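Local atomic coordinates of uncharacterized protein Rv2277c (Mycobacterium tuberculosis, PDB entry 5VUG), a protein that is of unknown physiological role but probably hydrolyses phosphoric diesters, as a TIM-barrel domain of the glycerophosphodiester phosphodiesterase family. Residues A[14-19]-A[269-274]; A[43-48]-A[56-61]; A[108-113]-A[143-148]; A[134-139]-A[165-170]; A[182-187]-A[225-230]. One frame throughout, in Å; residues are numbered along the deposited sequence.

How the contacts relate
The five contacts belong to one TIM-barrel domain. Contact 1 spans almost the whole chain and pairs strand 12-16 with strand 267-270. The other four fall between its two segments. Contact 2 comes first, on strand 41-48, which neighbours strand 12-16; the centres of contacts 1 and 2 are about 15 Å apart. Contacts 3 and 4 alternate along the chain and share helix 134-145, with centres about 12 Å apart. Both touch contact 2, so barrel wall and outer helices pack as one block. Contact 5 is the last of the four. Its centre is about 35 Å from that of contact 3, on the opposite side of the chain's centre. Contact 5 also meets the second subunit.

Contact 1 of 5, residues A[14-19]-A[269-274]; sequences VAHRAG and LVDSPL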
# COMPACT_ATOMS: atom_id res chain seq x y z
N VAL A 14 -9.00 -26.29 4.93
CA VAL A 14 -8.41 -26.21 6.26
C VAL A 14 -9.41 -25.55 7.21
O VAL A 14 -9.88 -24.44 6.94
CB VAL A 14 -7.07 -25.45 6.25
CG1 VAL A 14 -6.47 -25.36 7.65
CG2 VAL A 14 -6.08 -26.12 5.29
N ALA A 15 -9.74 -26.24 8.31
CA ALA A 15 -10.76 -25.74 9.24
C ALA A 15 -10.17 -24.66 10.14
O ALA A 15 -9.32 -24.94 10.99
CB ALA A 15 -11.32 -26.89 10.08
N HIS A 16 -10.65 -23.42 9.97
CA HIS A 16 -10.11 -22.29 10.72
C HIS A 16 -10.58 -22.33 12.17
O HIS A 16 -11.78 -22.22 12.45
CB HIS A 16 -10.60 -20.99 10.07
CG HIS A 16 -10.01 -19.76 10.67
ND1 HIS A 16 -10.75 -18.62 10.88
CD2 HIS A 16 -8.76 -19.48 11.11
CE1 HIS A 16 -9.99 -17.69 11.42
NE2 HIS A 16 -8.77 -18.18 11.57
N ARG A 17 -9.62 -22.43 13.11
CA ARG A 17 -9.93 -22.61 14.53
C ARG A 17 -10.84 -23.82 14.74
O ARG A 17 -11.74 -23.81 15.58
CB ARG A 17 -10.53 -21.36 15.18
CG ARG A 17 -9.89 -20.04 14.78
CD ARG A 17 -10.67 -18.91 15.42
NE ARG A 17 -10.31 -17.61 14.87
CZ ARG A 17 -11.12 -16.57 14.84
NH1 ARG A 17 -10.71 -15.43 14.32
NH2 ARG A 17 -12.35 -16.67 15.34
N ALA A 18 -10.60 -24.87 13.94
CA ALA A 18 -11.38 -26.09 13.94
C ALA A 18 -12.80 -25.89 13.40
O ALA A 18 -13.65 -26.76 13.59
CB ALA A 18 -11.39 -26.81 15.30
N GLY A 19 -13.05 -24.78 12.71
CA GLY A 19 -14.34 -24.54 12.09
C GLY A 19 -15.28 -23.70 12.92
O GLY A 19 -16.38 -24.14 13.27
N LEU A 269 -8.54 -21.46 3.95
CA LEU A 269 -8.82 -21.47 5.39
C LEU A 269 -10.27 -21.04 5.59
O LEU A 269 -10.62 -19.89 5.31
CB LEU A 269 -7.85 -20.52 6.09
CG LEU A 269 -7.79 -20.51 7.62
CD1 LEU A 269 -7.57 -21.91 8.18
CD2 LEU A 269 -6.66 -19.59 8.08
N VAL A 270 -11.12 -21.96 6.08
CA VAL A 270 -12.57 -21.79 6.07
C VAL A 270 -13.15 -21.85 7.49
O VAL A 270 -12.77 -22.70 8.30
CB VAL A 270 -13.27 -22.80 5.14
CG1 VAL A 270 -12.69 -22.72 3.72
CG2 VAL A 270 -13.19 -24.23 5.69
N ASP A 271 -14.11 -20.96 7.77
CA ASP A 271 -14.79 -20.98 9.06
C ASP A 271 -15.85 -22.07 9.13
O ASP A 271 -16.22 -22.47 10.24
CB ASP A 271 -15.47 -19.63 9.34
CG ASP A 271 -14.48 -18.53 9.68
OD1 ASP A 271 -13.26 -18.75 9.58
OD2 ASP A 271 -14.94 -17.42 10.06
N SER A 272 -16.36 -22.54 8.00
CA SER A 272 -17.42 -23.55 8.00
C SER A 272 -17.03 -24.74 7.13
O SER A 272 -17.32 -24.75 5.92
CB SER A 272 -18.74 -22.97 7.52
OG SER A 272 -19.75 -23.97 7.49
N PRO A 273 -16.40 -25.75 7.71
CA PRO A 273 -16.20 -27.01 6.98
C PRO A 273 -17.48 -27.57 6.39
O PRO A 273 -17.44 -28.18 5.31
CB PRO A 273 -15.62 -27.93 8.07
CG PRO A 273 -14.82 -26.97 8.92
CD PRO A 273 -15.67 -25.73 9.00
N LEU A 274 -18.63 -27.37 7.05
CA LEU A 274 -19.88 -27.88 6.49
C LEU A 274 -20.24 -27.17 5.19
O LEU A 274 -20.65 -27.81 4.21
CB LEU A 274 -21.01 -27.77 7.52
CG LEU A 274 -20.93 -28.82 8.64
CD1 LEU A 274 -21.86 -28.48 9.81
CD2 LEU A 274 -21.25 -30.21 8.08
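H16 carries CG anti to its backbone N (chi1 -175°), while D271 keeps CG beside its own N, anti to the carbonyl carbon (chi1 -72°). The two side chains then run side by side in the same direction. H16 ND1 donates to D271 OD1 at 2.8 Å. The acceptor lies close to the imidazole plane, and ring and carboxylate are only 16° apart, so the bond helps set the ring's rotation. OD1 itself is met from somewhat above the carboxylate plane. The carboxylate would probably favour a proton on ND1. R17 CG covers one ring face, and W43 meets the ring edge-to-face. H16 NE2 is hydrogen-bonded to a glycerol, probably from the crystallisation liquor.

Next to this pair the backbones join as parallel strands. V270 N reaches V14 O at 2.9 Å, almost straight along the C=O axis. H16 N reaches V270 O at 2.8 Å, from above the carbonyl plane. L269 CD1 packs on V14 CG1 at 3.7 Å and also touches the CA of H16. A15 faces the opposite side of the sheet, with its CB 3.7 Å from P273 CG. A type II turn from A15 to A18 folds the chain back, and G19 CA comes within 3.6 Å of P273 CD. First and last strands meet here to close the TIM barrel, and H16 and D271 lie at the C-terminal strand ends, where TIM barrels carry their active sites.

Contact 2 of 5, residues A[43-48]-A[56-61]; sequences WLTVQV and LYRPSD
Q47 NE2 is gripped twice, by two backbone carbonyls of the loop after strand 54-56. It donates to P59 O at 2.8 Å and to Y57 O at 2.9 Å. Both oxygens lie close to the amide plane of Q47, so both N-H groups are well aimed. Both carbonyls are met from above their own planes, by 38° at P59 and by 65° at Y57. The other end of the amide is held too. Water 1 donates to Q47 OE1 at 2.7 Å and to S60 O at 2.7 Å. Together these bonds fix the flip of the amide. NE2 also lies at the edge of the Y57 ring, while P59 CD packs over one face of that ring. Y57 OH donates along a lone pair of D61 O.

The strands themselves meet as a short antiparallel hairpin, with V46 and L56 as a non-hydrogen-bonded pair. Y57 N bonds to T45 O at 3.0 Å, above the carbonyl plane. L56 reaches across with both methyls: CD1 lies 3.9 Å from L44 CD2, and CD2 lies 4.0 Å from V46 CG2. T45 and R58 run side by side, with T45 OG1 3.6 Å from R58 CB. The guanidinium of R58 turns away to a salt bridge with E25. L44 and L56 pack on A112 of helix 109-114, V46 faces V138 of helix 134-145, and strand 121-125 flanks strand 41-48 in the barrel wall.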
# COMPACT_ATOMS: atom_id res chain seq x y z
N TRP A 43 -6.55 -26.01 11.54
CA TRP A 43 -5.88 -24.79 12.01
C TRP A 43 -6.34 -24.51 13.44
O TRP A 43 -7.54 -24.33 13.68
CB TRP A 43 -6.27 -23.62 11.09
CG TRP A 43 -5.67 -22.28 11.48
CD1 TRP A 43 -5.99 -21.50 12.57
CD2 TRP A 43 -4.66 -21.57 10.76
NE1 TRP A 43 -5.23 -20.35 12.57
CE2 TRP A 43 -4.40 -20.37 11.48
CE3 TRP A 43 -3.93 -21.82 9.59
CZ2 TRP A 43 -3.45 -19.43 11.06
CZ3 TRP A 43 -2.99 -20.89 9.18
CH2 TRP A 43 -2.75 -19.71 9.92
N LEU A 44 -5.40 -24.46 14.38
CA LEU A 44 -5.72 -24.37 15.80
C LEU A 44 -4.92 -23.23 16.42
O LEU A 44 -3.75 -23.04 16.07
CB LEU A 44 -5.36 -25.68 16.50
CG LEU A 44 -6.00 -26.96 15.94
CD1 LEU A 44 -5.40 -28.20 16.57
CD2 LEU A 44 -7.54 -26.92 16.10
N THR A 45 -5.52 -22.50 17.36
CA THR A 45 -4.83 -21.38 18.00
C THR A 45 -4.33 -21.85 19.37
O THR A 45 -5.11 -22.39 20.15
CB THR A 45 -5.75 -20.17 18.20
OG1 THR A 45 -6.67 -20.06 17.11
CG2 THR A 45 -4.90 -18.91 18.30
N VAL A 46 -3.05 -21.62 19.66
CA VAL A 46 -2.39 -22.23 20.81
C VAL A 46 -1.87 -21.14 21.76
O VAL A 46 -1.24 -20.17 21.33
CB VAL A 46 -1.25 -23.17 20.39
CG1 VAL A 46 -0.77 -23.98 21.58
CG2 VAL A 46 -1.72 -24.08 19.24
N GLN A 47 -2.17 -21.31 23.05
CA GLN A 47 -1.61 -20.51 24.14
C GLN A 47 -1.12 -21.48 25.22
O GLN A 47 -1.25 -22.69 25.08
CB GLN A 47 -2.62 -19.46 24.66
CG GLN A 47 -3.03 -18.45 23.58
CD GLN A 47 -3.83 -17.29 24.13
OE1 GLN A 47 -3.37 -16.59 25.03
NE2 GLN A 47 -5.03 -17.08 23.60
N VAL A 48 -0.49 -20.97 26.27
CA VAL A 48 0.10 -21.83 27.29
C VAL A 48 -0.43 -21.47 28.68
O VAL A 48 -0.57 -20.29 29.03
CB VAL A 48 1.64 -21.86 27.22
CG1 VAL A 48 2.26 -20.48 27.52
CG2 VAL A 48 2.21 -22.92 28.15
N LEU A 56 -5.66 -24.89 23.62
CA LEU A 56 -6.23 -24.21 22.45
C LEU A 56 -7.12 -23.07 22.93
O LEU A 56 -8.10 -23.30 23.65
CB LEU A 56 -7.04 -25.17 21.58
CG LEU A 56 -6.33 -26.40 21.03
CD1 LEU A 56 -7.19 -27.03 19.94
CD2 LEU A 56 -4.93 -26.05 20.49
N TYR A 57 -6.78 -21.85 22.53
CA TYR A 57 -7.57 -20.67 22.86
C TYR A 57 -7.06 -19.50 22.02
O TYR A 57 -5.85 -19.29 21.92
CB TYR A 57 -7.52 -20.33 24.37
CG TYR A 57 -8.59 -19.34 24.73
CD1 TYR A 57 -9.94 -19.71 24.73
CD2 TYR A 57 -8.28 -18.01 25.01
CE1 TYR A 57 -10.93 -18.81 25.04
CE2 TYR A 57 -9.28 -17.10 25.31
CZ TYR A 57 -10.61 -17.51 25.31
OH TYR A 57 -11.64 -16.64 25.58
N ARG A 58 -7.97 -18.78 21.38
CA ARG A 58 -7.59 -17.70 20.47
C ARG A 58 -7.60 -16.30 21.10
O ARG A 58 -6.63 -15.55 20.94
CB ARG A 58 -8.42 -17.76 19.18
CG ARG A 58 -8.21 -16.61 18.20
CD ARG A 58 -9.27 -15.53 18.30
NE ARG A 58 -10.65 -16.01 18.26
CZ ARG A 58 -11.70 -15.21 18.45
NH1 ARG A 58 -11.48 -13.91 18.68
NH2 ARG A 58 -12.93 -15.67 18.43
N PRO A 59 -8.66 -15.89 21.81
CA PRO A 59 -8.70 -14.51 22.31
C PRO A 59 -7.65 -14.23 23.37
O PRO A 59 -7.07 -15.14 23.98
CB PRO A 59 -10.11 -14.39 22.90
CG PRO A 59 -10.91 -15.41 22.16
CD PRO A 59 -9.96 -16.56 21.98
N SER A 60 -7.40 -12.94 23.61
CA SER A 60 -6.43 -12.59 24.64
C SER A 60 -6.99 -12.83 26.05
O SER A 60 -6.22 -13.11 26.97
CB SER A 60 -5.95 -11.16 24.46
OG SER A 60 -7.04 -10.26 24.47
N ASP A 61 -8.31 -12.75 26.22
CA ASP A 61 -8.92 -12.96 27.53
C ASP A 61 -9.92 -14.11 27.49
O ASP A 61 -10.67 -14.27 26.52
CB ASP A 61 -9.61 -11.70 28.08
CG ASP A 61 -9.80 -11.76 29.59
OD1 ASP A 61 -10.84 -12.30 30.05
OD2 ASP A 61 -8.90 -11.27 30.31
O HOH W 1 -4.39 -15.14 27.03

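Contact 3 of 5, residues A[108-113]-A[143-148]; sequences TLEQAI and TRTGAA
This contact lies in the helical layer around the TIM barrel, where the short helix 109-114 meets the C-terminal end of helix 134-145. A two-pronged salt bridge crosses the outer part. E110 extends from CG anti to its backbone N (chi1 -174°), and the R144 chain bends at chi3 (37°) to bring its guanidinium end-on. R144 NH1 donates to E110 OE1 at 2.8 Å, on the syn lone pair. R144 NH2 donates to E110 OE2 at 2.8 Å, from above the carboxylate plane. Both oxygens lie near the guanidinium plane, and the two flat groups are 31° apart.

Helix 109-114 starts with a capping box: Q111 N bonds to T108 OG1 at 2.9 Å, and T108 N bonds to Q111 OE1 at 2.9 Å. One turn after E110, I113 points toward the other segment. Its CG2 meets A147 CB at 3.8 Å, and its CD1 reaches tip to tip toward T145 OG1 at 4.0 Å. That hydroxyl is bonded to V141 O of its own helix. T145 CG2 lies 4.0 Å from E110 OE1, beside the salt bridge. G146 leaves the helix with positive phi, and the chain then brings A147 against I113.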
# COMPACT_ATOMS: atom_id res chain seq x y z
N THR A 108 -6.33 -29.38 25.82
CA THR A 108 -4.90 -29.20 25.64
C THR A 108 -4.55 -29.43 24.17
O THR A 108 -5.29 -30.07 23.42
CB THR A 108 -4.10 -30.20 26.49
OG1 THR A 108 -4.40 -31.55 26.07
CG2 THR A 108 -4.39 -30.03 27.98
N LEU A 109 -3.40 -28.87 23.76
CA LEU A 109 -2.89 -29.16 22.43
C LEU A 109 -2.71 -30.66 22.24
O LEU A 109 -3.02 -31.21 21.18
CB LEU A 109 -1.57 -28.43 22.19
CG LEU A 109 -0.85 -28.77 20.88
CD1 LEU A 109 -1.67 -28.37 19.66
CD2 LEU A 109 0.51 -28.07 20.86
N GLU A 110 -2.24 -31.35 23.29
CA GLU A 110 -2.03 -32.79 23.21
C GLU A 110 -3.34 -33.53 22.95
O GLU A 110 -3.39 -34.44 22.11
CB GLU A 110 -1.34 -33.26 24.50
CG GLU A 110 -0.93 -34.72 24.51
CD GLU A 110 0.29 -35.00 25.39
OE1 GLU A 110 0.70 -36.17 25.46
OE2 GLU A 110 0.86 -34.06 25.99
N GLN A 111 -4.42 -33.13 23.64
CA GLN A 111 -5.73 -33.72 23.37
C GLN A 111 -6.17 -33.45 21.94
O GLN A 111 -6.74 -34.32 21.28
CB GLN A 111 -6.78 -33.16 24.33
CG GLN A 111 -6.78 -33.75 25.73
CD GLN A 111 -7.68 -33.00 26.69
OE1 GLN A 111 -7.73 -31.77 26.69
NE2 GLN A 111 -8.42 -33.74 27.51
N ALA A 112 -5.96 -32.22 21.47
CA ALA A 112 -6.34 -31.85 20.11
C ALA A 112 -5.60 -32.69 19.08
O ALA A 112 -6.20 -33.17 18.11
CB ALA A 112 -6.04 -30.37 19.88
N ILE A 113 -4.29 -32.88 19.27
CA ILE A 113 -3.51 -33.73 18.38
C ILE A 113 -4.10 -35.13 18.32
O ILE A 113 -4.27 -35.71 17.25
CB ILE A 113 -2.03 -33.74 18.81
CG1 ILE A 113 -1.41 -32.36 18.58
CG2 ILE A 113 -1.24 -34.83 18.07
CD1 ILE A 113 -0.10 -32.16 19.27
N THR A 143 7.30 -32.84 19.99
CA THR A 143 8.35 -33.85 20.03
C THR A 143 7.86 -35.13 20.69
O THR A 143 8.04 -36.23 20.15
CB THR A 143 9.56 -33.31 20.82
OG1 THR A 143 10.18 -32.24 20.10
CG2 THR A 143 10.58 -34.42 21.04
N ARG A 144 7.24 -35.00 21.87
CA ARG A 144 6.85 -36.18 22.63
C ARG A 144 5.71 -36.93 21.97
O ARG A 144 5.66 -38.17 22.04
CB ARG A 144 6.49 -35.77 24.06
CG ARG A 144 6.25 -36.94 24.98
CD ARG A 144 6.16 -36.48 26.42
NE ARG A 144 5.48 -35.19 26.52
CZ ARG A 144 4.16 -35.04 26.40
NH1 ARG A 144 3.39 -36.10 26.18
NH2 ARG A 144 3.62 -33.83 26.50
N THR A 145 4.78 -36.23 21.32
CA THR A 145 3.69 -36.90 20.62
C THR A 145 4.09 -37.42 19.25
O THR A 145 3.35 -38.23 18.68
CB THR A 145 2.49 -35.97 20.44
OG1 THR A 145 2.85 -34.85 19.62
CG2 THR A 145 1.97 -35.49 21.78
N GLY A 146 5.22 -36.97 18.70
CA GLY A 146 5.59 -37.35 17.35
C GLY A 146 4.82 -36.62 16.27
O GLY A 146 4.86 -37.04 15.11
N ALA A 147 4.14 -35.54 16.61
CA ALA A 147 3.34 -34.81 15.64
C ALA A 147 4.10 -33.68 14.97
O ALA A 147 3.53 -32.97 14.14
CB ALA A 147 2.06 -34.26 16.30
N ALA A 148 5.39 -33.49 15.30
CA ALA A 148 6.13 -32.40 14.68
C ALA A 148 6.16 -32.53 13.16
O ALA A 148 6.16 -31.53 12.45
CB ALA A 148 7.54 -32.29 15.25

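Contact 4 of 5, residues A[134-139]-A[165-170]; sequences LVSAVA and SRQEGL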
# COMPACT_ATOMS: atom_id res chain seq x y z
N LEU A 134 5.81 -20.23 25.52
CA LEU A 134 4.87 -20.90 24.61
C LEU A 134 5.60 -21.73 23.55
O LEU A 134 5.25 -22.89 23.31
CB LEU A 134 3.95 -19.86 23.94
CG LEU A 134 3.01 -20.40 22.86
CD1 LEU A 134 2.05 -21.41 23.47
CD2 LEU A 134 2.24 -19.27 22.17
N VAL A 135 6.61 -21.15 22.90
CA VAL A 135 7.26 -21.84 21.77
C VAL A 135 7.93 -23.13 22.24
O VAL A 135 7.77 -24.19 21.63
CB VAL A 135 8.22 -20.89 21.03
CG1 VAL A 135 9.14 -21.66 20.10
CG2 VAL A 135 7.43 -19.83 20.24
N SER A 136 8.68 -23.06 23.35
CA SER A 136 9.31 -24.26 23.89
C SER A 136 8.28 -25.29 24.33
O SER A 136 8.45 -26.50 24.09
CB SER A 136 10.22 -23.89 25.07
OG SER A 136 10.84 -25.05 25.61
N ALA A 137 7.22 -24.85 25.01
CA ALA A 137 6.19 -25.78 25.46
C ALA A 137 5.53 -26.48 24.28
O ALA A 137 5.27 -27.69 24.34
CB ALA A 137 5.16 -25.04 26.32
N VAL A 138 5.29 -25.75 23.20
CA VAL A 138 4.70 -26.36 22.01
C VAL A 138 5.67 -27.35 21.38
O VAL A 138 5.28 -28.47 21.02
CB VAL A 138 4.23 -25.29 21.01
CG1 VAL A 138 3.88 -25.95 19.64
CG2 VAL A 138 3.00 -24.55 21.55
N ALA A 139 6.94 -26.96 21.25
CA ALA A 139 7.95 -27.86 20.71
C ALA A 139 8.01 -29.17 21.50
O ALA A 139 8.11 -30.25 20.91
CB ALA A 139 9.32 -27.18 20.68
N SER A 165 11.74 -21.23 14.74
CA SER A 165 12.80 -21.77 13.89
C SER A 165 14.05 -22.14 14.67
O SER A 165 14.87 -22.91 14.16
CB SER A 165 13.13 -20.79 12.76
OG SER A 165 12.06 -20.75 11.83
N ARG A 166 14.22 -21.64 15.90
CA ARG A 166 15.33 -22.07 16.74
C ARG A 166 15.06 -23.38 17.48
O ARG A 166 15.98 -23.90 18.12
CB ARG A 166 15.73 -20.97 17.73
CG ARG A 166 16.22 -19.68 17.08
CD ARG A 166 16.83 -18.72 18.09
NE ARG A 166 15.83 -18.08 18.95
CZ ARG A 166 15.17 -16.97 18.63
NH1 ARG A 166 15.39 -16.37 17.46
NH2 ARG A 166 14.28 -16.46 19.47
N GLN A 167 13.84 -23.91 17.41
CA GLN A 167 13.53 -25.19 18.06
C GLN A 167 13.77 -26.34 17.10
O GLN A 167 13.22 -26.37 15.99
CB GLN A 167 12.06 -25.23 18.52
CG GLN A 167 11.69 -24.21 19.57
CD GLN A 167 12.23 -24.55 20.96
OE1 GLN A 167 12.41 -25.72 21.32
NE2 GLN A 167 12.49 -23.52 21.74
N GLU A 168 14.57 -27.30 17.54
CA GLU A 168 14.92 -28.46 16.72
C GLU A 168 13.67 -29.23 16.32
O GLU A 168 12.82 -29.55 17.15
CB GLU A 168 15.86 -29.37 17.52
CG GLU A 168 16.08 -30.74 16.90
CD GLU A 168 16.86 -30.69 15.60
OE1 GLU A 168 17.55 -29.68 15.36
OE2 GLU A 168 16.78 -31.67 14.82
N GLY A 169 13.56 -29.52 15.02
CA GLY A 169 12.51 -30.37 14.50
C GLY A 169 11.21 -29.68 14.15
O GLY A 169 10.32 -30.33 13.58
N LEU A 170 11.05 -28.39 14.46
CA LEU A 170 9.79 -27.71 14.19
C LEU A 170 9.73 -27.26 12.74
O LEU A 170 10.70 -26.68 12.22
CB LEU A 170 9.61 -26.50 15.10
CG LEU A 170 9.16 -26.70 16.54
CD1 LEU A 170 8.68 -25.39 17.13
CD2 LEU A 170 8.07 -27.75 16.59
O HOH W 2 12.57 -26.15 24.21
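Helix 134-145, one of the outer helices of the TIM barrel, packs here against the loop that leads from helix 158-165 into strand 171-172. The loop ends in a type II beta turn from Q167 to L170, with G169 at its positive-phi position. No direct hydrogen bond joins the two segments.

The tight part is mainly apolar and centres on A139. Its CB points at the loop and is met by two residues. L170 CD1 lies 4.0 Å from A139 CB, while its other methyl, CD2, rests near A139 CA. Q167 OE1 comes within 3.5 Å of A139 CB, a close but non-bonded approach. One turn earlier in the helix, V135 CG1 meets Q167 CG at 3.6 Å. These two side chains cross obliquely. V135 and A139 are both buried, and they sit on the same side of the helix, four residues apart.

The looser part lies toward S136 and the amide end of Q167, a partly exposed residue. The Q167 chain leaves with CG beside its backbone N (chi1 -63°) and bends at chi2 (-74°), which lays its amide along the helix. Q167 NE2 then lies 3.9 Å from S136 CA and 4.0 Å from S136 CB, so this side is contact without a bond. S136 OG has a direct partner in Q140 NE2, on its own helix. Its link to the loop is through water 2, which lies 2.5 Å from S136 OG and donates to Q167 OE1 at 2.9 Å.

Contact 5 of 5, residues A[182-187]-A[225-230]; sequences RLFNMA and VNAELW
L229 leaves its backbone with CG beside N (chi1 -65°) and points toward helix 176-189. Its CB meets L183 CB at 4.0 Å. CG then forks. The CD1 branch goes over one face of the F184 ring and lies 3.5 Å from F184 CE2. This is a CH-pi contact, with CD1 29° off the ring normal. The CD2 branch covers the rim of the same face and ends against A187 CB at 3.7 Å. L229 thus packs against L183, F184 and A187 at once, and its side chain crosses that of F184 at about a right angle.

A227, two residues earlier, touches the tip of the same ring, with its CB 3.9 Å from F184 CZ. It ends strand 220-227, which pairs with strand 208-215 in a two-stranded antiparallel sheet apart from the barrel strands. The helix is packed against the chain leaving that hairpin. The second subunit is met here as well: N226 O accepts from N189 of the second subunit, and F184 packs on V212 of that subunit.

W230 turns back to the helix with its ring end. L183 CD2 sits over the six-membered ring, 3.8 Å from W230 CZ3 and only 14° off the normal. The indole is held by NE1 bonding to F204 O and by F238, which meets it edge-to-face. Water 3 lies between the backbones, 2.9 Å from L183 O and 2.7 Å from L229 O. L229 O also accepts a hydrogen bond from S234 OG.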
# COMPACT_ATOMS: atom_id res chain seq x y z
N ARG A 182 6.54 -9.84 -0.25
CA ARG A 182 6.56 -10.44 -1.58
C ARG A 182 5.25 -10.19 -2.31
O ARG A 182 5.25 -9.86 -3.51
CB ARG A 182 6.87 -11.93 -1.50
CG ARG A 182 7.37 -12.49 -2.83
CD ARG A 182 7.66 -13.99 -2.80
NE ARG A 182 8.74 -14.37 -1.89
CZ ARG A 182 8.54 -14.92 -0.69
NH1 ARG A 182 7.30 -15.14 -0.25
NH2 ARG A 182 9.57 -15.24 0.07
N LEU A 183 4.12 -10.31 -1.61
CA LEU A 183 2.82 -10.08 -2.24
C LEU A 183 2.67 -8.64 -2.69
O LEU A 183 2.14 -8.37 -3.77
CB LEU A 183 1.70 -10.44 -1.27
CG LEU A 183 1.46 -11.93 -1.06
CD1 LEU A 183 0.50 -12.09 0.11
CD2 LEU A 183 0.92 -12.59 -2.35
N PHE A 184 3.09 -7.69 -1.85
CA PHE A 184 2.95 -6.29 -2.23
C PHE A 184 3.94 -5.88 -3.30
O PHE A 184 3.61 -5.06 -4.17
CB PHE A 184 2.97 -5.37 -1.00
CG PHE A 184 1.62 -5.23 -0.35
CD1 PHE A 184 0.66 -4.40 -0.91
CD2 PHE A 184 1.29 -5.95 0.79
CE1 PHE A 184 -0.60 -4.27 -0.33
CE2 PHE A 184 0.03 -5.83 1.37
CZ PHE A 184 -0.91 -4.98 0.81
N ASN A 185 5.16 -6.44 -3.29
CA ASN A 185 6.06 -6.19 -4.42
C ASN A 185 5.44 -6.69 -5.72
O ASN A 185 5.46 -6.00 -6.74
CB ASN A 185 7.43 -6.82 -4.18
CG ASN A 185 8.37 -5.92 -3.40
OD1 ASN A 185 8.28 -4.69 -3.46
ND2 ASN A 185 9.29 -6.53 -2.65
N MSE A 186 4.89 -7.90 -5.71
CA MSE A 186 4.25 -8.39 -6.93
C MSE A 186 3.10 -7.49 -7.39
O MSE A 186 3.01 -7.14 -8.57
CB MSE A 186 3.82 -9.85 -6.80
CG MSE A 186 4.97 -10.82 -6.87
SE MSE A 186 5.75 -10.86 -8.66
CE MSE A 186 4.18 -11.46 -9.64
N ALA A 187 2.24 -7.09 -6.45
CA ALA A 187 1.06 -6.31 -6.81
C ALA A 187 1.43 -4.91 -7.29
O ALA A 187 0.77 -4.36 -8.18
CB ALA A 187 0.11 -6.22 -5.61
N VAL A 225 -7.19 1.18 1.38
CA VAL A 225 -7.39 0.37 0.18
C VAL A 225 -7.58 -1.08 0.60
O VAL A 225 -6.88 -1.57 1.49
CB VAL A 225 -6.19 0.46 -0.78
CG1 VAL A 225 -6.52 -0.21 -2.13
CG2 VAL A 225 -5.76 1.91 -1.00
N ASN A 226 -8.50 -1.76 -0.07
CA ASN A 226 -8.63 -3.20 0.11
C ASN A 226 -7.77 -3.91 -0.94
O ASN A 226 -7.92 -3.68 -2.14
CB ASN A 226 -10.09 -3.65 0.03
CG ASN A 226 -10.25 -5.09 0.48
OD1 ASN A 226 -10.05 -6.01 -0.29
ND2 ASN A 226 -10.57 -5.28 1.76
N ALA A 227 -6.86 -4.75 -0.47
CA ALA A 227 -5.89 -5.42 -1.34
C ALA A 227 -6.32 -6.86 -1.60
O ALA A 227 -6.62 -7.61 -0.66
CB ALA A 227 -4.51 -5.42 -0.69
N GLU A 228 -6.34 -7.25 -2.88
CA GLU A 228 -6.57 -8.63 -3.30
C GLU A 228 -5.26 -9.13 -3.92
O GLU A 228 -4.99 -8.90 -5.11
CB GLU A 228 -7.74 -8.67 -4.28
CG GLU A 228 -9.02 -8.11 -3.66
CD GLU A 228 -10.19 -8.09 -4.64
OE1 GLU A 228 -10.15 -8.80 -5.66
OE2 GLU A 228 -11.17 -7.36 -4.36
N LEU A 229 -4.45 -9.81 -3.11
CA LEU A 229 -3.04 -10.02 -3.44
C LEU A 229 -2.74 -11.34 -4.12
O LEU A 229 -1.65 -11.48 -4.70
CB LEU A 229 -2.18 -9.90 -2.18
CG LEU A 229 -2.21 -8.50 -1.57
CD1 LEU A 229 -1.61 -8.55 -0.18
CD2 LEU A 229 -1.47 -7.49 -2.46
N TRP A 230 -3.65 -12.31 -4.07
CA TRP A 230 -3.43 -13.61 -4.69
C TRP A 230 -4.05 -13.61 -6.08
O TRP A 230 -5.26 -13.43 -6.22
CB TRP A 230 -4.05 -14.73 -3.85
CG TRP A 230 -3.38 -15.02 -2.53
CD1 TRP A 230 -3.95 -14.89 -1.29
CD2 TRP A 230 -2.05 -15.51 -2.32
NE1 TRP A 230 -3.05 -15.27 -0.32
CE2 TRP A 230 -1.87 -15.65 -0.92
CE3 TRP A 230 -0.99 -15.84 -3.17
CZ2 TRP A 230 -0.67 -16.10 -0.36
CZ3 TRP A 230 0.21 -16.28 -2.61
CH2 TRP A 230 0.35 -16.41 -1.22
O HOH W 3 0.39 -9.84 -5.48